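Local coordinates for protein uroporphyrinogen III synthase (Thermus thermophilus, PDB 1WCW) that probably catalyses the formation of uroporphyrinogen III from a linear tetrapyrrole, at residues Gly15-Glu20 / Ala192-Phe197; Thr41-Val46 / Val71-Glu76; Leu95-Lys100 / Gln137-Pro142. All blocks are in the same frame, centred on the assembly; numbering follows the deposited sequence.

Interaction 1: Gly15-Glu20 / Ala192-Phe197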
ATOM      1  N   GLY A  15       7.774   8.059  -1.910  1.00  9.98           N
ATOM      2  CA  GLY A  15       7.997   6.618  -2.044  1.00 10.75           C
ATOM      3  C   GLY A  15       9.381   6.179  -1.635  1.00 13.19           C
ATOM      4  O   GLY A  15      10.283   6.968  -1.369  1.00 14.48           O
ATOM      5  N   LEU A  16       9.504   4.870  -1.508  1.00 18.61           N
ATOM      6  CA  LEU A  16      10.781   4.281  -1.105  1.00 17.67           C
ATOM      7  C   LEU A  16      11.470   3.461  -2.205  1.00 17.59           C
ATOM      8  O   LEU A  16      12.636   3.633  -2.462  1.00 23.67           O
ATOM      9  CB  LEU A  16      10.565   3.402   0.122  1.00 21.62           C
ATOM     10  CG  LEU A  16      11.779   2.716   0.756  1.00 22.27           C
ATOM     11  CD1 LEU A  16      12.750   3.698   1.352  1.00 27.22           C
ATOM     12  CD2 LEU A  16      11.270   1.806   1.808  1.00 23.80           C
ATOM     13  N   ARG A  17      10.713   2.628  -2.856  1.00 16.54           N
ATOM     14  CA  ARG A  17      11.192   1.672  -3.852  1.00 21.19           C
ATOM     15  C   ARG A  17      11.846   2.122  -5.143  1.00 26.29           C
ATOM     16  O   ARG A  17      12.896   1.620  -5.550  1.00 26.79           O
ATOM     17  CB  ARG A  17      10.016   0.763  -4.216  1.00 27.06           C
ATOM     18  CG  ARG A  17       9.163   0.246  -3.022  1.00 35.54           C
ATOM     19  CD  ARG A  17       8.731   1.326  -1.914  1.00 34.81           C
ATOM     20  NE  ARG A  17       7.508   2.087  -2.162  1.00 40.31           N
ATOM     21  CZ  ARG A  17       7.464   3.190  -2.883  1.00 25.33           C
ATOM     22  NH1 ARG A  17       6.332   3.817  -3.070  1.00 43.92           N
ATOM     23  NH2 ARG A  17       8.576   3.658  -3.427  1.00 48.90           N
ATOM     24  N   ARG A  18      11.228   3.087  -5.782  1.00 19.99           N
ATOM     25  CA  ARG A  18      11.638   3.627  -7.066  1.00 23.56           C
ATOM     26  C   ARG A  18      12.184   5.070  -7.032  1.00 17.31           C
ATOM     27  O   ARG A  18      12.008   5.842  -7.970  1.00 14.16           O
ATOM     28  CB  ARG A  18      10.437   3.574  -8.041  1.00 19.83           C
ATOM     29  CG  ARG A  18      10.137   2.130  -8.551  1.00 27.10           C
ATOM     30  CD  ARG A  18       9.084   2.179  -9.670  1.00 27.49           C
ATOM     31  NE  ARG A  18       7.815   2.656  -9.122  1.00 34.69           N
ATOM     32  CZ  ARG A  18       6.721   2.903  -9.846  1.00 36.93           C
ATOM     33  NH1 ARG A  18       5.608   3.339  -9.265  1.00 41.63           N
ATOM     34  NH2 ARG A  18       6.735   2.711 -11.159  1.00 36.88           N
ATOM     35  N   LYS A  19      12.874   5.421  -5.965  1.00 21.23           N
ATOM     36  CA  LYS A  19      13.477   6.764  -5.828  1.00 17.10           C
ATOM     37  C   LYS A  19      14.403   7.138  -6.948  1.00 18.91           C
ATOM     38  O   LYS A  19      14.434   8.290  -7.389  1.00 19.01           O
ATOM     39  CB  LYS A  19      14.376   6.818  -4.578  1.00 26.70           C
ATOM     40  CG  LYS A  19      13.654   6.704  -3.320  1.00 23.79           C
ATOM     41  CD  LYS A  19      14.621   6.731  -2.148  1.00 23.27           C
ATOM     42  CE  LYS A  19      13.908   6.474  -0.814  1.00 32.97           C
ATOM     43  NZ  LYS A  19      14.867   6.550   0.334  1.00 40.29           N
ATOM     44  N   GLU A  20      15.277   6.239  -7.334  1.00 18.78           N
ATOM     45  CA  GLU A  20      16.247   6.512  -8.373  1.00 22.04           C
ATOM     46  C   GLU A  20      15.566   6.764  -9.727  1.00 20.63           C
ATOM     47  O   GLU A  20      15.965   7.658 -10.512  1.00 20.12           O
ATOM     48  CB  GLU A  20      17.212   5.314  -8.463  1.00 25.25           C
ATOM     49  CG  GLU A  20      18.539   5.509  -9.176  1.00 41.51           C
ATOM     50  CD  GLU A  20      19.523   4.286  -8.990  1.00 44.14           C
ATOM     51  OE1 GLU A  20      19.230   3.144  -9.461  1.00 42.98           O
ATOM     52  OE2 GLU A  20      20.603   4.472  -8.371  1.00 48.54           O
ATOM     53  N   ALA A 192      -1.261   4.359  -0.880  1.00  8.67           N
ATOM     54  CA  ALA A 192      -2.066   4.899   0.171  1.00  7.96           C
ATOM     55  C   ALA A 192      -1.371   4.887   1.488  1.00  8.57           C
ATOM     56  O   ALA A 192      -1.552   5.821   2.281  1.00  9.13           O
ATOM     57  CB  ALA A 192      -3.395   4.098   0.267  1.00 10.29           C
ATOM     58  N   ILE A 193      -0.579   3.835   1.771  1.00  8.52           N
ATOM     59  CA  ILE A 193       0.074   3.808   3.067  1.00 10.15           C
ATOM     60  C   ILE A 193       1.030   5.016   3.269  1.00  7.31           C
ATOM     61  O   ILE A 193       1.258   5.441   4.401  1.00  8.35           O
ATOM     62  CB  ILE A 193       0.812   2.447   3.254  1.00 10.65           C
ATOM     63  CG1 ILE A 193       1.020   2.176   4.742  1.00 11.67           C
ATOM     64  CG2 ILE A 193       2.115   2.449   2.470  1.00 12.08           C
ATOM     65  CD1 ILE A 193       1.570   0.701   5.002  1.00 11.93           C
ATOM     66  N   GLN A 194       1.569   5.598   2.214  1.00  7.66           N
ATOM     67  CA  GLN A 194       2.453   6.759   2.390  1.00  7.81           C
ATOM     68  C   GLN A 194       1.619   7.972   2.852  1.00  6.72           C
ATOM     69  O   GLN A 194       2.109   8.766   3.652  1.00  7.92           O
ATOM     70  CB  GLN A 194       3.095   7.118   1.050  1.00  7.23           C
ATOM     71  CG  GLN A 194       4.137   6.053   0.710  1.00 10.27           C
ATOM     72  CD  GLN A 194       4.429   5.885  -0.732  1.00 10.06           C
ATOM     73  OE1 GLN A 194       4.033   6.687  -1.530  1.00 11.01           O
ATOM     74  NE2 GLN A 194       5.163   4.839  -1.068  1.00 12.74           N
ATOM     75  N   VAL A 195       0.384   8.106   2.356  1.00  6.94           N
ATOM     76  CA  VAL A 195      -0.503   9.183   2.799  1.00  7.41           C
ATOM     77  C   VAL A 195      -0.796   8.938   4.263  1.00  7.23           C
ATOM     78  O   VAL A 195      -0.734   9.889   5.047  1.00  7.92           O
ATOM     79  CB  VAL A 195      -1.846   9.129   1.993  1.00  7.27           C
ATOM     80  CG1 VAL A 195      -2.784  10.232   2.507  1.00  8.46           C
ATOM     81  CG2 VAL A 195      -1.585   9.344   0.505  1.00  8.21           C
ATOM     82  N   GLU A 196      -1.118   7.700   4.661  1.00  9.22           N
ATOM     83  CA  GLU A 196      -1.485   7.411   6.032  1.00  7.80           C
ATOM     84  C   GLU A 196      -0.322   7.666   6.944  1.00  8.21           C
ATOM     85  O   GLU A 196      -0.480   8.328   7.995  1.00  9.45           O
ATOM     86  CB  GLU A 196      -1.943   5.944   6.164  1.00  9.47           C
ATOM     87  CG  GLU A 196      -3.106   5.486   5.265  1.00 10.44           C
ATOM     88  CD  GLU A 196      -4.416   6.221   5.462  1.00 14.65           C
ATOM     89  OE1 GLU A 196      -5.299   6.061   4.569  1.00 20.94           O
ATOM     90  OE2 GLU A 196      -4.611   6.952   6.454  1.00 14.18           O
ATOM     91  N   PHE A 197       0.902   7.278   6.570  1.00  7.04           N
ATOM     92  CA  PHE A 197       2.046   7.516   7.447  1.00  8.10           C
ATOM     93  C   PHE A 197       2.336   8.984   7.604  1.00  8.12           C
ATOM     94  O   PHE A 197       2.663   9.445   8.709  1.00  8.51           O
ATOM     95  CB  PHE A 197       3.300   6.815   6.903  1.00  8.05           C
ATOM     96  CG  PHE A 197       3.321   5.298   7.085  1.00  8.73           C
ATOM     97  CD1 PHE A 197       4.148   4.533   6.268  1.00 12.55           C
ATOM     98  CD2 PHE A 197       2.618   4.648   8.026  1.00 12.20           C
ATOM     99  CE1 PHE A 197       4.256   3.126   6.434  1.00 14.51           C
ATOM    100  CE2 PHE A 197       2.767   3.216   8.171  1.00 12.52           C
ATOM    101  CZ  PHE A 197       3.588   2.505   7.373  1.00 11.32           C
TER
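Q194 reaches from the first turn of helix 192-201 to G15 and R17, in the loop that leads from strand 10-13 into helix 19-28. The setting is a flavodoxin-like domain. Its parallel sheet has strand order 2-1-3-4-5, and strands 10-13 and 186-189 are neighbours in it. The contact joins the loop after strand 10-13 to the start of the helix that follows strand 186-189.

The tight part is the buried amide of Q194 against the glycine. NE2 of Q194 lies 3.5 Å from CA of G15, and CD of Q194 is 3.9 Å from the same CA. The chain of Q194 runs straight beyond CG (chi2 155°), which carries the amide across to the loop. Both ends of the amide are held. NE2 donates to OE1 of Q39, and OE1 accepts from the backbone N of V190. Replacing Q194 with an alanine would probably leave Q39 OE1 and V190 N without these partners and open a gap beside G15.

The loose side belongs to R17, which is exposed. Its chain bends at chi2 and chi3 and folds the guanidinium back over the loop toward Q194. The two side chains come from opposite directions, and the guanidinium and amide planes meet obliquely, 58° apart. NH1 of R17 is modelled 2.5 Å from NE2 of Q194, two donors with no hydrogen bond between them, so this placing of the arginine is doubtful. R17 also touches V190 and Q39.

NE2 is the amide atom nearer to the glycine; OE1 of Q194 stands 4.0 Å from CA of G15.

Interaction 2: Thr41-Val46 / Val71-Glu76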
ATOM      1  N   THR A  41      10.760  -0.505   5.243  1.00 14.04           N
ATOM      2  CA  THR A  41      10.149  -1.804   5.054  1.00 17.32           C
ATOM      3  C   THR A  41      11.137  -2.850   5.575  1.00 18.09           C
ATOM      4  O   THR A  41      12.353  -2.727   5.367  1.00 23.07           O
ATOM      5  CB  THR A  41       9.825  -2.014   3.553  1.00 22.70           C
ATOM      6  OG1 THR A  41       8.981  -0.931   3.074  1.00 24.42           O
ATOM      7  CG2 THR A  41       9.114  -3.329   3.371  1.00 28.27           C
ATOM      8  N   GLU A  42      10.659  -3.852   6.316  1.00 16.05           N
ATOM      9  CA  GLU A  42      11.581  -4.864   6.798  1.00 19.68           C
ATOM     10  C   GLU A  42      10.924  -6.207   6.741  1.00 18.25           C
ATOM     11  O   GLU A  42       9.719  -6.383   7.047  1.00 18.91           O
ATOM     12  CB  GLU A  42      12.022  -4.587   8.227  1.00 27.25           C
ATOM     13  CG  GLU A  42      10.889  -4.544   9.223  1.00 30.62           C
ATOM     14  CD  GLU A  42      11.328  -4.420  10.666  1.00 36.32           C
ATOM     15  OE1 GLU A  42      10.472  -4.650  11.550  1.00 41.99           O
ATOM     16  OE2 GLU A  42      12.517  -4.093  10.909  1.00 43.98           O
ATOM     17  N   LYS A  43      11.692  -7.173   6.265  1.00 17.66           N
ATOM     18  CA  LYS A  43      11.168  -8.527   6.205  1.00 17.57           C
ATOM     19  C   LYS A  43      11.189  -9.083   7.591  1.00 17.38           C
ATOM     20  O   LYS A  43      12.084  -8.822   8.388  1.00 21.80           O
ATOM     21  CB  LYS A  43      12.029  -9.443   5.324  1.00 21.17           C
ATOM     22  CG  LYS A  43      12.109  -9.076   3.867  1.00 25.09           C
ATOM     23  CD  LYS A  43      10.747  -9.123   3.153  1.00 28.09           C
ATOM     24  CE  LYS A  43      10.903  -8.901   1.643  1.00 35.30           C
ATOM     25  NZ  LYS A  43       9.571  -8.816   0.999  1.00 30.35           N
ATOM     26  N   VAL A  44      10.178  -9.852   7.932  1.00 15.71           N
ATOM     27  CA  VAL A  44      10.116 -10.502   9.221  1.00 13.98           C
ATOM     28  C   VAL A  44      10.862 -11.888   9.070  1.00 15.95           C
ATOM     29  O   VAL A  44      10.572 -12.656   8.149  1.00 16.54           O
ATOM     30  CB  VAL A  44       8.656 -10.757   9.638  1.00 14.77           C
ATOM     31  CG1 VAL A  44       8.634 -11.531  10.884  1.00 15.37           C
ATOM     32  CG2 VAL A  44       7.890  -9.373   9.886  1.00 16.37           C
ATOM     33  N   PRO A  45      11.830 -12.201   9.951  1.00 13.52           N
ATOM     34  CA  PRO A  45      12.557 -13.484   9.837  1.00 14.07           C
ATOM     35  C   PRO A  45      11.564 -14.565   9.926  1.00 13.77           C
ATOM     36  O   PRO A  45      10.681 -14.593  10.788  1.00 13.58           O
ATOM     37  CB  PRO A  45      13.508 -13.467  11.036  1.00 14.90           C
ATOM     38  CG  PRO A  45      13.724 -11.984  11.267  1.00 16.37           C
ATOM     39  CD  PRO A  45      12.331 -11.376  11.052  1.00 16.46           C
ATOM     40  N   VAL A  46      11.737 -15.569   9.056  1.00 15.25           N
ATOM     41  CA  VAL A  46      10.812 -16.651   8.997  1.00 13.50           C
ATOM     42  C   VAL A  46      10.592 -17.348  10.358  1.00 15.21           C
ATOM     43  O   VAL A  46       9.468 -17.699  10.768  1.00 13.64           O
ATOM     44  CB  VAL A  46      11.271 -17.641   7.895  1.00 16.03           C
ATOM     45  CG1 VAL A  46      10.451 -18.961   7.973  1.00 19.31           C
ATOM     46  CG2 VAL A  46      11.080 -16.988   6.511  1.00 19.64           C
ATOM     47  N   VAL A  71       2.077 -12.500  -0.627  1.00  9.99           N
ATOM     48  CA  VAL A  71       1.806 -13.840  -1.113  1.00  9.68           C
ATOM     49  C   VAL A  71       3.159 -14.527  -1.412  1.00 10.03           C
ATOM     50  O   VAL A  71       3.411 -15.677  -0.983  1.00  9.88           O
ATOM     51  CB  VAL A  71       0.943 -13.765  -2.371  1.00 10.92           C
ATOM     52  CG1 VAL A  71       0.923 -15.148  -3.081  1.00 13.27           C
ATOM     53  CG2 VAL A  71      -0.474 -13.293  -2.012  1.00 14.38           C
ATOM     54  N   ARG A  72       4.050 -13.857  -2.139  1.00 11.18           N
ATOM     55  CA  ARG A  72       5.315 -14.465  -2.504  1.00 12.55           C
ATOM     56  C   ARG A  72       6.138 -14.764  -1.270  1.00 10.44           C
ATOM     57  O   ARG A  72       6.701 -15.889  -1.150  1.00 12.95           O
ATOM     58  CB  ARG A  72       6.073 -13.561  -3.451  1.00 11.77           C
ATOM     59  CG  ARG A  72       5.348 -13.430  -4.769  1.00 16.03           C
ATOM     60  CD  ARG A  72       6.169 -12.661  -5.880  1.00 17.81           C
ATOM     61  NE  ARG A  72       5.259 -12.424  -6.998  1.00 27.12           N
ATOM     62  CZ  ARG A  72       4.527 -11.319  -7.151  1.00 23.63           C
ATOM     63  NH1 ARG A  72       3.691 -11.206  -8.196  1.00 31.86           N
ATOM     64  NH2 ARG A  72       4.696 -10.311  -6.324  1.00 22.18           N
ATOM     65  N   ASP A  73       6.204 -13.811  -0.332  1.00 10.22           N
ATOM     66  CA  ASP A  73       6.977 -14.045   0.879  1.00 10.51           C
ATOM     67  C   ASP A  73       6.429 -15.227   1.686  1.00 12.00           C
ATOM     68  O   ASP A  73       7.231 -16.014   2.264  1.00 11.19           O
ATOM     69  CB  ASP A  73       7.021 -12.814   1.792  1.00 11.65           C
ATOM     70  CG  ASP A  73       7.887 -11.703   1.273  1.00 19.65           C
ATOM     71  OD1 ASP A  73       7.807 -10.649   1.936  1.00 21.92           O
ATOM     72  OD2 ASP A  73       8.634 -11.866   0.261  1.00 20.82           O
ATOM     73  N   LEU A  74       5.113 -15.366   1.812  1.00  9.53           N
ATOM     74  CA  LEU A  74       4.576 -16.460   2.543  1.00  8.70           C
ATOM     75  C   LEU A  74       4.889 -17.800   1.903  1.00  9.80           C
ATOM     76  O   LEU A  74       5.202 -18.765   2.628  1.00  9.83           O
ATOM     77  CB  LEU A  74       3.045 -16.244   2.677  1.00 11.88           C
ATOM     78  CG  LEU A  74       2.290 -17.277   3.458  1.00 15.04           C
ATOM     79  CD1 LEU A  74       2.782 -17.380   4.869  1.00 22.49           C
ATOM     80  CD2 LEU A  74       0.776 -16.884   3.480  1.00 17.77           C
ATOM     81  N   LEU A  75       4.764 -17.893   0.598  1.00  9.65           N
ATOM     82  CA  LEU A  75       5.087 -19.135  -0.091  1.00 11.28           C
ATOM     83  C   LEU A  75       6.596 -19.471   0.125  1.00 11.92           C
ATOM     84  O   LEU A  75       6.928 -20.660   0.386  1.00 12.58           O
ATOM     85  CB  LEU A  75       4.744 -19.006  -1.589  1.00 12.42           C
ATOM     86  CG  LEU A  75       3.231 -18.982  -1.818  1.00 12.83           C
ATOM     87  CD1 LEU A  75       3.006 -18.630  -3.257  1.00 15.66           C
ATOM     88  CD2 LEU A  75       2.597 -20.291  -1.501  1.00 16.87           C
ATOM     89  N   GLU A  76       7.471 -18.473   0.082  1.00 11.82           N
ATOM     90  CA  GLU A  76       8.876 -18.719   0.362  1.00 10.46           C
ATOM     91  C   GLU A  76       9.065 -19.194   1.795  1.00 12.99           C
ATOM     92  O   GLU A  76       9.910 -20.019   2.061  1.00 12.66           O
ATOM     93  CB  GLU A  76       9.677 -17.442   0.186  1.00 13.84           C
ATOM     94  CG  GLU A  76       9.888 -16.983  -1.224  1.00 17.57           C
ATOM     95  CD  GLU A  76      10.584 -15.589  -1.375  1.00 25.73           C
ATOM     96  OE1 GLU A  76      10.606 -15.099  -2.538  1.00 35.50           O
ATOM     97  OE2 GLU A  76      11.110 -14.985  -0.395  1.00 27.69           O
TER
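K43 and D73 meet through a salt bridge at the protein surface. NZ of K43 donates to OD1 of D73 over 2.7 Å. OD1 receives it on its syn lone pair, the side that faces the other carboxylate oxygen. OD2 of D73 is therefore also near, 3.3 Å from NZ of K43. The lysine chain crosses the aspartate at about a right angle, and its last methylenes lie by the same oxygen. CD of K43 is 3.5 Å from OD1 of D73, and CE of K43 is 3.6 Å from it. CB of K43 already points to the helix. One bend at chi2 (-62°) and an extended remainder carry NZ to the carboxylate. On the other side, CB of D73 points back toward the strand, so each residue starts out facing its partner.

The next shell surrounds both partners. K43 ends strand 39-43, an outermost strand of the mixed sheet, which pairs antiparallel with strand 155-167. Y163 of that strand touches both K43 and D73, P162 touches D73, and V69, earlier in helix 68-80, packs on K43.

The bridge thus ties the edge strand to the helix beside it. A second acid, E76, has OE2 6.5 Å from NZ of K43, too far for contact but of opposite charge. Two negative groups near one ammonium would probably favour its protonated form. Since K43 is exposed, water is likely to weaken the pull, and the bridge is probably a modest surface tie.

Interaction 3: Leu95-Lys100 / Gln137-Pro142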
ATOM      1  N   LEU A  95      -9.312 -15.119  -1.453  1.00 10.42           N
ATOM      2  CA  LEU A  95      -9.639 -13.753  -1.807  1.00  9.39           C
ATOM      3  C   LEU A  95      -8.427 -12.889  -1.981  1.00 10.72           C
ATOM      4  O   LEU A  95      -7.439 -13.039  -1.211  1.00 13.12           O
ATOM      5  CB  LEU A  95     -10.460 -13.107  -0.730  1.00 13.91           C
ATOM      6  CG  LEU A  95     -11.852 -13.660  -0.538  1.00 15.03           C
ATOM      7  CD1 LEU A  95     -12.488 -13.046   0.668  1.00 19.84           C
ATOM      8  CD2 LEU A  95     -12.738 -13.408  -1.812  1.00 17.50           C
ATOM      9  N   ALA A  96      -8.419 -12.009  -2.958  1.00  9.63           N
ATOM     10  CA  ALA A  96      -7.295 -11.046  -3.092  1.00  9.19           C
ATOM     11  C   ALA A  96      -7.897  -9.673  -2.968  1.00  9.93           C
ATOM     12  O   ALA A  96      -8.932  -9.357  -3.547  1.00 10.88           O
ATOM     13  CB  ALA A  96      -6.652 -11.238  -4.401  1.00 10.38           C
ATOM     14  N   ARG A  97      -7.263  -8.817  -2.177  1.00  8.73           N
ATOM     15  CA  ARG A  97      -7.778  -7.468  -1.995  1.00  8.93           C
ATOM     16  C   ARG A  97      -7.758  -6.689  -3.311  1.00 10.65           C
ATOM     17  O   ARG A  97      -8.679  -5.902  -3.543  1.00 11.52           O
ATOM     18  CB  ARG A  97      -6.941  -6.725  -0.943  1.00  9.29           C
ATOM     19  CG  ARG A  97      -7.468  -5.327  -0.639  1.00 11.75           C
ATOM     20  CD  ARG A  97      -6.592  -4.614   0.414  1.00 13.49           C
ATOM     21  NE  ARG A  97      -5.213  -4.451   0.008  1.00 13.37           N
ATOM     22  CZ  ARG A  97      -4.284  -3.804   0.725  1.00 14.80           C
ATOM     23  NH1 ARG A  97      -4.608  -3.238   1.863  1.00 15.49           N
ATOM     24  NH2 ARG A  97      -3.046  -3.816   0.275  1.00 17.79           N
ATOM     25  N   GLY A  98      -6.773  -6.919  -4.163  1.00 10.47           N
ATOM     26  CA  GLY A  98      -6.664  -6.158  -5.406  1.00 13.18           C
ATOM     27  C   GLY A  98      -5.871  -6.928  -6.428  1.00 14.26           C
ATOM     28  O   GLY A  98      -5.467  -8.065  -6.185  1.00 12.75           O
ATOM     29  N   ALA A  99      -5.596  -6.277  -7.565  1.00 16.54           N
ATOM     30  CA  ALA A  99      -4.885  -6.897  -8.657  1.00 15.48           C
ATOM     31  C   ALA A  99      -3.518  -7.440  -8.388  1.00 14.67           C
ATOM     32  O   ALA A  99      -3.183  -8.470  -8.956  1.00 16.10           O
ATOM     33  CB  ALA A  99      -4.803  -5.918  -9.826  1.00 17.06           C
ATOM     34  N   LYS A 100      -2.729  -6.773  -7.578  1.00 16.65           N
ATOM     35  CA  LYS A 100      -1.381  -7.277  -7.324  1.00 15.97           C
ATOM     36  C   LYS A 100      -1.382  -8.585  -6.542  1.00 16.44           C
ATOM     37  O   LYS A 100      -0.651  -9.526  -6.870  1.00 15.38           O
ATOM     38  CB  LYS A 100      -0.526  -6.252  -6.611  1.00 20.21           C
ATOM     39  CG  LYS A 100      -0.203  -5.068  -7.540  1.00 24.59           C
ATOM     40  CD  LYS A 100       0.353  -3.917  -6.752  1.00 34.28           C
ATOM     41  CE  LYS A 100       0.697  -2.748  -7.690  1.00 33.26           C
ATOM     42  NZ  LYS A 100       1.367  -1.597  -6.989  1.00 43.03           N
ATOM     43  N   GLN A 137      -3.268 -12.348   5.343  1.00  8.42           N
ATOM     44  CA  GLN A 137      -1.895 -11.903   5.145  1.00  6.79           C
ATOM     45  C   GLN A 137      -1.852 -10.384   5.285  1.00  8.93           C
ATOM     46  O   GLN A 137      -2.585  -9.659   4.592  1.00  9.77           O
ATOM     47  CB  GLN A 137      -1.459 -12.301   3.747  1.00  9.87           C
ATOM     48  CG  GLN A 137      -0.064 -11.774   3.335  1.00 10.33           C
ATOM     49  CD  GLN A 137      -0.160 -10.491   2.507  1.00  9.12           C
ATOM     50  OE1 GLN A 137       0.511  -9.476   2.812  1.00 12.11           O
ATOM     51  NE2 GLN A 137      -0.925 -10.530   1.499  1.00  6.73           N
ATOM     52  N   LEU A 138      -1.001  -9.897   6.194  1.00 10.05           N
ATOM     53  CA  LEU A 138      -0.810  -8.481   6.544  1.00 11.56           C
ATOM     54  C   LEU A 138       0.578  -8.018   6.121  1.00 10.57           C
ATOM     55  O   LEU A 138       1.436  -8.790   5.653  1.00 11.09           O
ATOM     56  CB  LEU A 138      -0.919  -8.416   8.042  1.00 14.37           C
ATOM     57  CG  LEU A 138      -2.252  -8.892   8.608  1.00 16.68           C
ATOM     58  CD1 LEU A 138      -2.155  -9.055  10.143  1.00 22.12           C
ATOM     59  CD2 LEU A 138      -3.356  -7.881   8.208  1.00 19.42           C
ATOM     60  N   TYR A 139       0.767  -6.712   6.250  1.00 12.44           N
ATOM     61  CA  TYR A 139       2.003  -6.064   5.851  1.00 11.81           C
ATOM     62  C   TYR A 139       2.453  -5.004   6.865  1.00 13.55           C
ATOM     63  O   TYR A 139       3.171  -4.084   6.509  1.00 15.36           O
ATOM     64  CB  TYR A 139       1.879  -5.472   4.481  1.00 14.03           C
ATOM     65  CG  TYR A 139       0.663  -4.635   4.303  1.00 13.36           C
ATOM     66  CD1 TYR A 139       0.643  -3.266   4.637  1.00 15.02           C
ATOM     67  CD2 TYR A 139      -0.522  -5.196   3.766  1.00 13.31           C
ATOM     68  CE1 TYR A 139      -0.525  -2.449   4.431  1.00 12.59           C
ATOM     69  CE2 TYR A 139      -1.651  -4.440   3.567  1.00 12.74           C
ATOM     70  CZ  TYR A 139      -1.648  -3.053   3.899  1.00 11.82           C
ATOM     71  OH  TYR A 139      -2.716  -2.272   3.667  1.00 14.63           O
ATOM     72  N   GLY A 140       2.055  -5.166   8.105  1.00 12.30           N
ATOM     73  CA  GLY A 140       2.531  -4.287   9.192  1.00 15.58           C
ATOM     74  C   GLY A 140       1.600  -3.214   9.691  1.00 17.69           C
ATOM     75  O   GLY A 140       1.840  -2.659  10.737  1.00 20.54           O
ATOM     76  N   LYS A 141       0.557  -2.897   8.955  1.00 13.76           N
ATOM     77  CA  LYS A 141      -0.371  -1.817   9.325  1.00 13.83           C
ATOM     78  C   LYS A 141      -1.680  -2.492   9.734  1.00 15.01           C
ATOM     79  O   LYS A 141      -2.149  -3.409   9.022  1.00 13.59           O
ATOM     80  CB  LYS A 141      -0.602  -0.937   8.113  1.00 17.88           C
ATOM     81  CG  LYS A 141      -1.373   0.417   8.342  1.00 22.96           C
ATOM     82  CD  LYS A 141      -0.403   1.486   8.741  1.00 23.03           C
ATOM     83  CE  LYS A 141      -0.997   2.908   8.705  1.00 17.43           C
ATOM     84  NZ  LYS A 141      -2.351   3.054   9.395  1.00 19.63           N
ATOM     85  N   PRO A 142      -2.323  -2.076  10.822  1.00 13.79           N
ATOM     86  CA  PRO A 142      -3.581  -2.721  11.214  1.00 14.53           C
ATOM     87  C   PRO A 142      -4.634  -2.583  10.117  1.00 11.24           C
ATOM     88  O   PRO A 142      -4.726  -1.562   9.454  1.00 13.12           O
ATOM     89  CB  PRO A 142      -4.045  -1.918  12.432  1.00 20.32           C
ATOM     90  CG  PRO A 142      -2.811  -1.313  12.961  1.00 14.54           C
ATOM     91  CD  PRO A 142      -1.835  -1.119  11.859  1.00 15.20           C
TER
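R97 and Y139 are joined by a hydrogen bond between two loops at the ends of strands 93-96 and 132-137. These parallel strands belong to the mixed sheet, with strand 62-65 between them. The position is consistent with the cleft between the domains, where this family is thought to bind substrate.

The polar contact is one bond. NH1 of R97 donates to OH of Y139 over 2.8 Å. The bond is nearly straight, with an N-H...O angle of 164°, and the hydroxyl lies at the edge of the guanidinium, in its plane. R97 has further polar partners. NH1 also bonds to O3 of a bound glycerol, probably from the crystallisation liquor, and NH2 makes a weak hydrogen bond to the backbone O of T66.

Van der Waals contact supports the bond. NH2 of R97 lies 3.6 Å from CE2 of Y139. The guanidinium and ring planes are 54° apart, so the groups do not stack. NH1 sits at the ring edge, near its plane. R97 starts fully extended, with CG opposite the backbone N (chi1 -177°). It bends only at chi3 (60°), which brings NH1 to the hydroxyl, the two side chains crossing at about a right angle. The ring itself is buried, against T66 and T67, Y163 and H165 of strand 155-167, and I193 of helix 192-201 in the other domain.

Backbone and charge place the two loops: R97 pairs through its backbone with A65, and K141 forms a salt bridge with E200 of the other domain.

Because the arginine is the donor, the hydroxyl's own proton is not used in this bond and would be available for another partner.

Interaction 1 lies in the domain of the parallel sheet, and interactions 2 and 3 both reach the mixed sheet. Interaction 2 is a surface contact and relies on full charges. Interactions 1 and 3 are partly buried, each about 8 Å from the chain centre measured at its own centre. Interaction 1 sets a buried amide against a glycine; interaction 3 bonds a buried phenol to an arginine. Of these two, only interaction 3 has a hydrogen bond across its segments. The two meet directly across the domain boundary, where CE2 of F197 is 3.7 Å from CD of K141. Interaction 1 also touches interaction 2, through L16 and T41. Strand 39-43 serves both: Q39 binds Q194, and K43 binds D73.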